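Local coordinates for protein bacteriorhodopsin (Nanosalina sp., PDB 6EYU) that probably pumps protons inward across the membrane, using light absorbed by its retinal, as a xenorhodopsin of the seven-helix microbial rhodopsin family, at residues Y59-F62 with L68-Y71; L85-L90 with Q214-L219; T91-H94 with T98-Y101; T179-Y182 with A188-G191. All coordinates share one frame; numbering follows the deposited sequence.

Contact 1. Residues Y59-F62 with L68-Y71; sequences YTNF and LSDY. With MUN ([(2~{S})-2,3-bis(oxidanyl)propyl] (~{E})-undec-2-enoate), chain K.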
# COMPACT_ATOMS: atom_id res chain seq x y z
N TYR A 59 -2.89 -17.75 -4.03
CA TYR A 59 -3.36 -18.83 -4.89
C TYR A 59 -4.15 -19.87 -4.11
O TYR A 59 -4.85 -20.70 -4.69
CB TYR A 59 -2.18 -19.50 -5.60
CG TYR A 59 -1.92 -18.97 -6.99
CD1 TYR A 59 -1.58 -17.64 -7.19
CD2 TYR A 59 -1.97 -19.80 -8.10
CE1 TYR A 59 -1.28 -17.16 -8.45
CE2 TYR A 59 -1.67 -19.34 -9.36
CZ TYR A 59 -1.32 -18.01 -9.54
OH TYR A 59 -1.05 -17.54 -10.80
N THR A 60 -4.07 -19.80 -2.78
CA THR A 60 -4.89 -20.65 -1.93
C THR A 60 -6.37 -20.30 -2.09
O THR A 60 -7.24 -21.03 -1.61
CB THR A 60 -4.51 -20.50 -0.44
OG1 THR A 60 -4.62 -19.13 -0.05
CG2 THR A 60 -3.09 -20.98 -0.20
N ASN A 61 -6.64 -19.21 -2.79
CA ASN A 61 -8.02 -18.77 -3.01
C ASN A 61 -8.64 -19.48 -4.21
O ASN A 61 -9.85 -19.36 -4.44
CB ASN A 61 -8.06 -17.25 -3.22
CG ASN A 61 -7.88 -16.48 -1.93
OD1 ASN A 61 -8.72 -16.54 -1.03
ND2 ASN A 61 -6.80 -15.71 -1.85
N PHE A 62 -7.85 -20.28 -4.91
CA PHE A 62 -8.38 -21.19 -5.91
C PHE A 62 -8.67 -22.56 -5.31
O PHE A 62 -9.51 -23.30 -5.82
CB PHE A 62 -7.40 -21.33 -7.08
CG PHE A 62 -7.12 -20.03 -7.79
CD1 PHE A 62 -8.16 -19.30 -8.36
CD2 PHE A 62 -5.83 -19.58 -7.93
CE1 PHE A 62 -7.90 -18.11 -9.01
CE2 PHE A 62 -5.56 -18.38 -8.58
CZ PHE A 62 -6.60 -17.65 -9.12
N LEU A 68 -12.25 -13.10 -2.30
CA LEU A 68 -11.07 -12.67 -3.03
C LEU A 68 -10.84 -13.51 -4.29
O LEU A 68 -10.02 -13.16 -5.13
CB LEU A 68 -9.83 -12.75 -2.13
CG LEU A 68 -9.20 -11.41 -1.76
CD1 LEU A 68 -10.14 -10.26 -2.08
CD2 LEU A 68 -8.82 -11.40 -0.28
N SER A 69 -11.46 -14.68 -4.33
CA SER A 69 -11.06 -15.73 -5.26
C SER A 69 -11.12 -15.24 -6.70
O SER A 69 -10.25 -15.55 -7.51
CB SER A 69 -11.96 -16.96 -5.10
OG SER A 69 -11.86 -17.50 -3.79
N ASP A 70 -12.22 -14.58 -7.05
CA ASP A 70 -12.47 -14.18 -8.43
C ASP A 70 -11.38 -13.23 -8.92
O ASP A 70 -11.20 -13.04 -10.12
CB ASP A 70 -13.84 -13.51 -8.55
CG ASP A 70 -14.96 -14.51 -8.74
OD1 ASP A 70 -14.68 -15.66 -9.11
OD2 ASP A 70 -16.13 -14.13 -8.52
N TYR A 71 -10.62 -12.68 -7.98
CA TYR A 71 -9.68 -11.60 -8.28
C TYR A 71 -8.29 -11.91 -7.75
O TYR A 71 -7.50 -11.01 -7.49
CB TYR A 71 -10.18 -10.28 -7.68
CG TYR A 71 -11.41 -9.72 -8.36
CD1 TYR A 71 -11.29 -8.90 -9.47
CD2 TYR A 71 -12.68 -10.12 -7.97
CE1 TYR A 71 -12.41 -8.42 -10.13
CE2 TYR A 71 -13.81 -9.64 -8.62
CZ TYR A 71 -13.67 -8.80 -9.69
OH TYR A 71 -14.78 -8.33 -10.34
CAR MUN K . -6.40 -1.48 -3.63
CAQ MUN K . -6.77 -0.68 -4.89
CAP MUN K . -8.03 -1.28 -5.51
CAO MUN K . -7.98 -2.80 -5.40
CAN MUN K . -9.29 -3.32 -4.82
CAM MUN K . -9.03 -4.62 -4.04
CAK MUN K . -10.34 -5.39 -3.89
CAH MUN K . -10.15 -6.82 -4.39
CAF MUN K . -11.32 -7.69 -3.93
CAC MUN K . -12.70 -7.22 -4.40
CAA MUN K . -13.88 -8.08 -3.92
OAD MUN K . -13.77 -8.81 -2.94
OAB MUN K . -15.03 -7.92 -4.63
CAE MUN K . -15.23 -9.05 -5.48
CAG MUN K . -16.56 -9.72 -5.14
OAJ MUN K . -16.78 -9.67 -3.73
CAI MUN K . -17.69 -9.00 -5.86
OAL MUN K . -18.13 -9.79 -6.98
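Asn61 and Ser69 meet through backbone and hydroxyl where helix 42-63 gives way to the following loop. The polar element is a close approach of Ser69 OG to Asn61 O, 2.8 Å apart and within hydrogen-bonding distance; the same OG also accepts a bond from Ser66 N. With OG anti to its own carbonyl carbon (chi1 -61°), the hydroxyl is turned to the helix end, whose backbone is kinked: the N atoms of Asn61 and Phe62 lack bonds to the preceding turn, and Phe62 N reaches Tyr59 O instead at 3.0 Å. The Asn61 amide is held by Ser66 OG at OD1 and by Met58 O at ND2.

Van der Waals packing surrounds this polar link. Asn61 CB lies 3.9 Å from Ser69 OG, its OD1 lies against Leu68 CB at 4.1 Å, and Phe62 CE1 comes obliquely to Ser69 O at 3.8 Å. Phe62 also presents CE2 over the centre of the Tyr59 ring.

A third kind of contact is with lipid: Leu68 CD1 touches chain carbon CAF of the bound monoacylglycerol at 3.4 Å, and Tyr71 CE2 touches its glycerol carbon CAE at 3.5 Å. Phe67 of the third subunit meets the Tyr71 ring edge-to-face. Tyr71 occupies the N-cap position of helix 72-93, completing a short interhelical connection of the seven-helix rhodopsin fold, its touching residues buried, set beside the subunit interfaces of the trimer.

Contact 2. Residues L85-L90 with Q214-L219; sequences LLALGL and QVYGFL. With MUN ([(2~{S})-2,3-bis(oxidanyl)propyl] (~{E})-undec-2-enoate), chain L; MUN ([(2~{S})-2,3-bis(oxidanyl)propyl] (~{E})-undec-2-enoate), chain M.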
# COMPACT_ATOMS: atom_id res chain seq x y z
N LEU A 85 10.21 -6.55 -9.96
CA LEU A 85 10.84 -5.43 -10.65
C LEU A 85 11.79 -4.68 -9.73
O LEU A 85 12.86 -4.23 -10.15
CB LEU A 85 9.78 -4.47 -11.19
CG LEU A 85 9.00 -4.96 -12.41
CD1 LEU A 85 8.13 -3.85 -12.97
CD2 LEU A 85 9.95 -5.49 -13.47
N LEU A 86 11.41 -4.55 -8.46
CA LEU A 86 12.32 -4.06 -7.43
C LEU A 86 13.65 -4.81 -7.51
O LEU A 86 14.72 -4.21 -7.49
CB LEU A 86 11.71 -4.24 -6.04
CG LEU A 86 12.52 -3.62 -4.90
CD1 LEU A 86 12.76 -2.14 -5.16
CD2 LEU A 86 11.82 -3.83 -3.57
N ALA A 87 13.56 -6.14 -7.62
CA ALA A 87 14.75 -6.98 -7.71
C ALA A 87 15.56 -6.62 -8.95
O ALA A 87 16.77 -6.44 -8.88
CB ALA A 87 14.34 -8.44 -7.76
N LEU A 88 14.89 -6.60 -10.10
CA LEU A 88 15.51 -6.17 -11.35
C LEU A 88 16.20 -4.82 -11.17
O LEU A 88 17.39 -4.68 -11.45
CB LEU A 88 14.46 -6.07 -12.45
CG LEU A 88 14.92 -6.34 -13.89
CD1 LEU A 88 16.16 -7.22 -13.91
CD2 LEU A 88 13.80 -6.97 -14.69
N GLY A 89 15.45 -3.85 -10.66
CA GLY A 89 15.97 -2.50 -10.46
C GLY A 89 17.20 -2.50 -9.57
O GLY A 89 18.20 -1.86 -9.89
N LEU A 90 17.13 -3.23 -8.47
CA LEU A 90 18.21 -3.24 -7.49
C LEU A 90 19.43 -3.97 -8.03
O LEU A 90 20.56 -3.55 -7.82
CB LEU A 90 17.73 -3.91 -6.20
CG LEU A 90 16.74 -3.07 -5.40
CD1 LEU A 90 16.45 -3.69 -4.04
CD2 LEU A 90 17.27 -1.65 -5.26
N GLN A 214 9.55 -18.42 -8.90
CA GLN A 214 10.37 -19.50 -8.35
C GLN A 214 11.72 -19.57 -9.06
O GLN A 214 12.77 -19.44 -8.44
CB GLN A 214 9.65 -20.84 -8.48
CG GLN A 214 8.76 -21.18 -7.29
CD GLN A 214 7.28 -20.98 -7.59
OE1 GLN A 214 6.46 -21.85 -7.32
NE2 GLN A 214 6.94 -19.81 -8.12
N VAL A 215 11.68 -19.71 -10.38
CA VAL A 215 12.89 -19.82 -11.18
C VAL A 215 13.68 -18.51 -11.13
O VAL A 215 14.91 -18.53 -11.06
CB VAL A 215 12.56 -20.14 -12.65
CG1 VAL A 215 13.82 -20.10 -13.50
CG2 VAL A 215 11.88 -21.50 -12.76
N TYR A 216 12.97 -17.39 -11.15
CA TYR A 216 13.59 -16.09 -11.35
C TYR A 216 14.43 -15.70 -10.14
O TYR A 216 15.52 -15.14 -10.27
CB TYR A 216 12.52 -15.03 -11.60
CG TYR A 216 13.00 -13.61 -11.41
CD1 TYR A 216 13.90 -13.03 -12.31
CD2 TYR A 216 12.41 -12.78 -10.47
CE1 TYR A 216 14.26 -11.70 -12.21
CE2 TYR A 216 12.76 -11.45 -10.36
CZ TYR A 216 13.69 -10.91 -11.23
OH TYR A 216 14.05 -9.59 -11.12
N GLY A 217 13.94 -16.06 -8.95
CA GLY A 217 14.64 -15.75 -7.71
C GLY A 217 16.03 -16.38 -7.67
O GLY A 217 17.00 -15.73 -7.29
N PHE A 218 16.11 -17.65 -8.04
CA PHE A 218 17.39 -18.33 -8.16
C PHE A 218 18.24 -17.68 -9.25
O PHE A 218 19.35 -17.21 -8.99
CB PHE A 218 17.17 -19.81 -8.49
CG PHE A 218 16.61 -20.61 -7.35
CD1 PHE A 218 17.34 -20.79 -6.19
CD2 PHE A 218 15.30 -21.07 -7.39
CE1 PHE A 218 16.80 -21.47 -5.11
CE2 PHE A 218 14.76 -21.74 -6.32
CZ PHE A 218 15.51 -21.94 -5.17
N LEU A 219 17.65 -17.53 -10.43
CA LEU A 219 18.35 -16.98 -11.58
C LEU A 219 19.01 -15.65 -11.22
O LEU A 219 20.17 -15.40 -11.57
CB LEU A 219 17.37 -16.77 -12.74
CG LEU A 219 17.93 -16.90 -14.16
CD1 LEU A 219 17.75 -15.60 -14.92
CD2 LEU A 219 19.39 -17.32 -14.14
CAR MUN L . 11.48 -25.45 -6.40
CAQ MUN L . 12.81 -25.34 -7.15
CAP MUN L . 12.60 -24.55 -8.44
CAO MUN L . 13.69 -24.92 -9.45
CAN MUN L . 14.26 -23.65 -10.07
CAM MUN L . 15.75 -23.55 -9.74
CAK MUN L . 16.55 -23.47 -11.04
CAH MUN L . 16.89 -22.01 -11.34
CAF MUN L . 18.19 -21.93 -12.15
CAC MUN L . 19.37 -21.29 -11.42
CAA MUN L . 20.64 -21.12 -12.26
OAD MUN L . 20.86 -21.86 -13.22
OAB MUN L . 21.55 -20.25 -11.76
CAE MUN L . 22.87 -20.65 -12.16
CAG MUN L . 23.35 -19.73 -13.29
OAJ MUN L . 22.77 -18.43 -13.13
CAI MUN L . 24.88 -19.61 -13.22
OAL MUN L . 25.28 -19.36 -11.87
CAN MUN M . 3.43 -2.22 -4.03
CAM MUN M . 4.52 -3.14 -3.47
CAK MUN M . 5.61 -2.29 -2.81
CAH MUN M . 5.96 -2.90 -1.46
CAF MUN M . 7.19 -2.20 -0.85
CAC MUN M . 8.40 -2.00 -1.76
CAA MUN M . 9.43 -0.99 -1.26
OAD MUN M . 9.34 -0.49 -0.14
OAB MUN M . 10.52 -0.83 -2.07
CAE MUN M . 10.98 0.53 -1.98
CAG MUN M . 12.43 0.55 -1.49
OAJ MUN M . 12.94 -0.79 -1.43
CAI MUN M . 13.29 1.37 -2.46
OAL MUN M . 14.53 1.69 -1.84
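Tyr216 crosses the gap between two membrane helices and puts its hydroxyl against Ala87 and Leu88. With CG anti to the backbone N (chi1 163°), the ring extends from helix 198-230 so that OH makes the carbon contacts, 3.6 Å to Ala87 CB and 3.8 Å to Leu88 CB. Leu88 N is nearer still to Tyr216 OH, at 3.3 Å, but the angle is too poor for a bond; the hydroxyl is hydrogen-bonded to Ile84 O, one turn earlier on helix 72-93. Further back, Tyr216 CE2 also packs on Ala87 CB, while His48, Leu166 and Ile170 lie round the ring. One long tyrosine thus spans two helices of the seven-helix bundle; even at their nearest CA pair, Ala87 and Gly217, the backbones are 8.8 Å apart. Phe218 faces the membrane: its CD2 is 3.4 Å from CAM of a bound monoacylglycerol and its CB 3.6 Å from CAH, CAM approaching the ring obliquely, and the ring also meets Phe31. Cut back to alanine, Phe218 would probably leave the lipid chain near CAM without its ring partner and open a gap beside Phe31. At Leu219, CD2 reaches glycerol oxygen OAJ of the same lipid at 3.7 Å. A second monoacylglycerol lies against helix 72-93, where Leu86 CD2 touches its ester oxygen OAB at 3.6 Å.

Contact 3. Residues T91-H94 with T98-Y101; sequences TAFH and TKRY. With MUN ([(2~{S})-2,3-bis(oxidanyl)propyl] (~{E})-undec-2-enoate), chain V.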
# COMPACT_ATOMS: atom_id res chain seq x y z
N THR A 91 19.18 -5.04 -8.79
CA THR A 91 20.23 -5.70 -9.55
C THR A 91 21.01 -4.68 -10.37
O THR A 91 22.24 -4.63 -10.31
CB THR A 91 19.65 -6.76 -10.49
OG1 THR A 91 18.81 -7.66 -9.75
CG2 THR A 91 20.77 -7.55 -11.16
N ALA A 92 20.29 -3.91 -11.18
CA ALA A 92 20.91 -2.88 -12.00
C ALA A 92 21.68 -1.89 -11.13
O ALA A 92 22.77 -1.45 -11.49
CB ALA A 92 19.86 -2.16 -12.82
N PHE A 93 21.08 -1.52 -10.01
CA PHE A 93 21.68 -0.52 -9.12
C PHE A 93 22.92 -1.08 -8.45
O PHE A 93 23.75 -0.33 -7.93
CB PHE A 93 20.67 -0.09 -8.06
CG PHE A 93 19.61 0.84 -8.58
CD1 PHE A 93 19.56 1.17 -9.92
CD2 PHE A 93 18.68 1.41 -7.72
CE1 PHE A 93 18.60 2.03 -10.41
CE2 PHE A 93 17.71 2.27 -8.20
CZ PHE A 93 17.67 2.59 -9.54
N HIS A 94 23.06 -2.40 -8.47
CA HIS A 94 23.93 -3.09 -7.53
C HIS A 94 25.37 -2.65 -7.69
O HIS A 94 26.10 -2.50 -6.71
CB HIS A 94 23.82 -4.61 -7.72
CG HIS A 94 24.64 -5.40 -6.75
ND1 HIS A 94 24.49 -5.27 -5.38
CD2 HIS A 94 25.67 -6.24 -6.93
CE1 HIS A 94 25.36 -6.05 -4.77
NE2 HIS A 94 26.09 -6.66 -5.69
N THR A 98 25.15 5.84 -10.00
CA THR A 98 23.93 6.62 -9.79
C THR A 98 22.74 5.70 -9.54
O THR A 98 22.44 4.82 -10.36
CB THR A 98 23.62 7.52 -11.00
OG1 THR A 98 23.72 6.75 -12.21
CG2 THR A 98 24.59 8.69 -11.06
N LYS A 99 22.14 5.83 -8.37
CA LYS A 99 20.87 5.18 -8.08
C LYS A 99 19.71 6.14 -8.30
O LYS A 99 19.62 7.18 -7.64
CB LYS A 99 20.85 4.67 -6.63
CG LYS A 99 21.56 3.34 -6.43
CD LYS A 99 23.07 3.52 -6.38
CE LYS A 99 23.79 2.22 -6.73
NZ LYS A 99 25.10 2.09 -6.04
N ARG A 100 18.86 5.83 -9.26
CA ARG A 100 17.73 6.69 -9.60
C ARG A 100 16.42 6.10 -9.07
O ARG A 100 15.71 5.41 -9.80
CB ARG A 100 17.65 6.89 -11.11
CG ARG A 100 18.67 7.87 -11.65
CD ARG A 100 18.06 9.25 -11.85
NE ARG A 100 17.54 9.42 -13.20
CZ ARG A 100 16.47 10.16 -13.51
NH1 ARG A 100 15.86 10.86 -12.56
NH2 ARG A 100 16.05 10.22 -14.76
N TYR A 101 16.08 6.45 -7.84
CA TYR A 101 15.00 5.78 -7.13
C TYR A 101 13.64 6.28 -7.62
O TYR A 101 12.61 5.72 -7.27
CB TYR A 101 15.13 6.03 -5.62
CG TYR A 101 16.20 5.20 -4.96
CD1 TYR A 101 16.01 3.84 -4.74
CD2 TYR A 101 17.44 5.74 -4.65
CE1 TYR A 101 17.01 3.06 -4.18
CE2 TYR A 101 18.44 4.98 -4.09
CZ TYR A 101 18.22 3.63 -3.85
OH TYR A 101 19.21 2.87 -3.29
CAQ MUN V . 5.62 4.91 -17.17
CAP MUN V . 7.10 4.89 -17.54
CAO MUN V . 7.54 6.31 -17.93
CAN MUN V . 8.76 6.71 -17.09
CAM MUN V . 9.61 7.72 -17.86
CAK MUN V . 10.68 8.28 -16.92
CAH MUN V . 11.73 9.08 -17.71
CAF MUN V . 12.29 8.22 -18.86
CAC MUN V . 13.82 7.91 -18.79
CAA MUN V . 14.71 9.02 -18.17
OAD MUN V . 14.27 9.75 -17.28
OAB MUN V . 16.04 8.86 -18.42
CAE MUN V . 16.83 9.77 -17.65
CAG MUN V . 18.31 9.63 -18.03
OAJ MUN V . 18.40 9.26 -19.41
CAI MUN V . 19.03 10.96 -17.81
OAL MUN V . 20.24 10.98 -18.57
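The Phe93 ring carries one face under Lys99 and turns its edge to Arg100 and Tyr101. Lys99 CA stands almost squarely above the ring, 4.2 Å from the centroid and 7° off the normal, a CH-pi contact; the aliphatic part of the side chain continues across that face, with Lys99 CG 3.7 Å from Phe93 CD2. At the rim, Phe93 CZ meets Arg100 O at 3.4 Å. Next to it the edge points into the face of Tyr101, a T-shaped stack with ring centroids 5.5 Å apart and planes at 84°; Phe93 CE2 touches Tyr101 CE1 at 4.2 Å, toward the rim of the tyrosine. A leucine in place of Phe93 would probably leave the Tyr101 face without its edge partner and deprive Lys99 of the flat surface on which it lies.

Lys99 and Phe93 run past one another in opposite directions. Bent at chi2 (79°), the lysine chain turns, and its NZ is hydrogen-bonded to Ala96 O in the loop; the ammonium sits beyond the C-terminal end of helix 72-93, where the helix dipole would probably suit its charge. The Arg100 guanidinium turns away from Phe93: NH1 forms a salt bridge with Asp102, and NH2 comes 3.1 Å from carbonyl oxygen OAD of a bound monoacylglycerol, whose ester oxygen OAB lies in the guanidinium plane at its edge. Arg100 occupies the N-cap position of helix 101-124, making this a short interhelical turn of the seven-helix bundle, closed over an aromatic pair beside bound lipid.

Contact 4. Residues T179-Y182 with A188-G191; sequences TVWY and ALPG. With RET (retinal), chain D.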
# COMPACT_ATOMS: atom_id res chain seq x y z
N THR A 179 -1.42 -11.47 -23.02
CA THR A 179 -1.81 -12.31 -24.15
C THR A 179 -2.73 -13.44 -23.70
O THR A 179 -3.83 -13.60 -24.23
CB THR A 179 -0.57 -12.92 -24.84
OG1 THR A 179 0.35 -11.88 -25.18
CG2 THR A 179 -0.98 -13.67 -26.09
N VAL A 180 -2.29 -14.21 -22.70
CA VAL A 180 -3.11 -15.29 -22.17
C VAL A 180 -4.41 -14.75 -21.58
O VAL A 180 -5.48 -15.31 -21.79
CB VAL A 180 -2.36 -16.08 -21.08
CG1 VAL A 180 -1.47 -15.15 -20.26
CG2 VAL A 180 -3.34 -16.81 -20.18
N TRP A 181 -4.31 -13.61 -20.89
CA TRP A 181 -5.48 -12.97 -20.31
C TRP A 181 -6.51 -12.66 -21.39
O TRP A 181 -7.70 -12.94 -21.22
CB TRP A 181 -5.07 -11.67 -19.60
CG TRP A 181 -6.15 -11.08 -18.74
CD1 TRP A 181 -6.31 -11.26 -17.40
CD2 TRP A 181 -7.08 -10.05 -19.12
NE1 TRP A 181 -7.28 -10.41 -16.92
CE2 TRP A 181 -7.78 -9.67 -17.96
CE3 TRP A 181 -7.36 -9.40 -20.33
CZ2 TRP A 181 -8.78 -8.70 -17.98
CZ3 TRP A 181 -8.36 -8.45 -20.35
CH2 TRP A 181 -9.06 -8.10 -19.18
N TYR A 182 -6.04 -12.20 -22.54
CA TYR A 182 -6.92 -11.71 -23.59
C TYR A 182 -7.61 -12.86 -24.31
O TYR A 182 -8.80 -12.79 -24.61
CB TYR A 182 -6.12 -10.87 -24.60
CG TYR A 182 -6.99 -10.09 -25.56
CD1 TYR A 182 -7.42 -10.66 -26.76
CD2 TYR A 182 -7.52 -8.86 -25.20
CE1 TYR A 182 -8.29 -9.99 -27.59
CE2 TYR A 182 -8.40 -8.19 -26.03
CZ TYR A 182 -8.79 -8.76 -27.22
OH TYR A 182 -9.65 -8.09 -28.05
N ALA A 188 -15.74 -13.76 -17.48
CA ALA A 188 -15.65 -12.58 -16.63
C ALA A 188 -14.75 -11.53 -17.27
O ALA A 188 -15.00 -10.33 -17.13
CB ALA A 188 -15.13 -12.96 -15.25
N LEU A 189 -13.66 -11.97 -17.88
CA LEU A 189 -12.67 -11.04 -18.44
C LEU A 189 -12.87 -10.85 -19.94
O LEU A 189 -13.10 -11.81 -20.67
CB LEU A 189 -11.25 -11.52 -18.14
CG LEU A 189 -10.91 -12.98 -18.42
CD1 LEU A 189 -10.26 -13.13 -19.79
CD2 LEU A 189 -9.99 -13.53 -17.34
N PRO A 190 -12.83 -9.58 -20.38
CA PRO A 190 -13.64 -9.12 -21.50
C PRO A 190 -12.89 -9.11 -22.83
O PRO A 190 -13.15 -8.26 -23.68
CB PRO A 190 -14.00 -7.69 -21.10
CG PRO A 190 -12.85 -7.25 -20.26
CD PRO A 190 -12.40 -8.47 -19.52
N GLY A 191 -11.98 -10.06 -23.01
CA GLY A 191 -11.40 -10.32 -24.32
C GLY A 191 -12.46 -10.60 -25.37
O GLY A 191 -13.52 -11.15 -25.05
C1 RET D . -2.93 -7.76 -16.91
C2 RET D . -4.16 -6.86 -17.08
C3 RET D . -4.34 -6.43 -18.54
C4 RET D . -3.18 -5.55 -18.98
C5 RET D . -1.85 -6.15 -18.53
C6 RET D . -1.71 -7.15 -17.62
C7 RET D . -0.39 -7.66 -17.31
C8 RET D . -0.21 -8.62 -16.36
C9 RET D . 1.12 -9.03 -16.00
C10 RET D . 1.34 -10.04 -15.08
C11 RET D . 2.60 -10.56 -14.72
C12 RET D . 2.47 -11.51 -13.70
C13 RET D . 3.53 -12.13 -13.01
C14 RET D . 3.26 -13.06 -12.00
C15 RET D . 4.19 -13.67 -11.17
C16 RET D . -2.59 -7.89 -15.42
C17 RET D . -3.20 -9.14 -17.51
C18 RET D . -0.57 -5.60 -19.17
C19 RET D . 2.32 -8.36 -16.68
C20 RET D . 4.98 -11.82 -13.40
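Trp181 and Leu189 pack the end of helix 157-183 against the loop that follows. The apolar contacts centre on the indole, which is covered on both faces: Leu189 CB lies over one, and the retinal methyl C17 lies over the opposite one, 3.7 Å from Trp181 CG. Trp181 has CG anti to its backbone N (chi1 -169°), which carries the ring out between cofactor and loop. Farther along the six-membered ring, Pro190 CD touches Trp181 CH2 at 3.4 Å in an oblique approach.

CH-pi interactions account for two of the face contacts. Leu189 CB is 4.1 Å from the centroid of the Trp181 six-membered ring and 27° off its normal. Gly191 CA sits more squarely over Tyr182, 4.2 Å from the ring centroid and 14° off the normal; a side chain at Gly191 would run into Tyr182 O, and without one CA can rest on the ring.

One polar contact is a nearly straight CA-H...O approach of Gly191 CA to Tyr182 O, 3.6 Å long. The polar ends of the two aromatic side chains find partners outside the contact: Trp181 NE1 is hydrogen-bonded to Tyr74 OH, and Tyr182 OH to Ser192 OG. Tyr130 meets both aromatic rings. One face of Trp181 lines the retinal pocket at the cyclohexene-ring end of the chromophore, a site characteristic of microbial rhodopsins, and the loop packs on the other.

Overall arrangement
Contact 2 is the most central of the four and joins helices far apart in sequence, whereas contacts 1, 3 and 4 each secure the end of a helix to the loop that follows it. Contacts 2 and 3 share helix 72-93, their centres 14 Å apart, and contact 1 closes just before that helix starts. Contacts 1 and 4 lie on the other side of the chain's centre from contact 3, about 35 Å away between centres. Chemistry follows place: contact 1 is buried and partly polar, contact 2, also buried, depends on one tyrosine, contact 3, partly buried, sets an aromatic pair beside an exposed lysine and a partly exposed arginine, and contact 4, also partly buried, includes the cofactor.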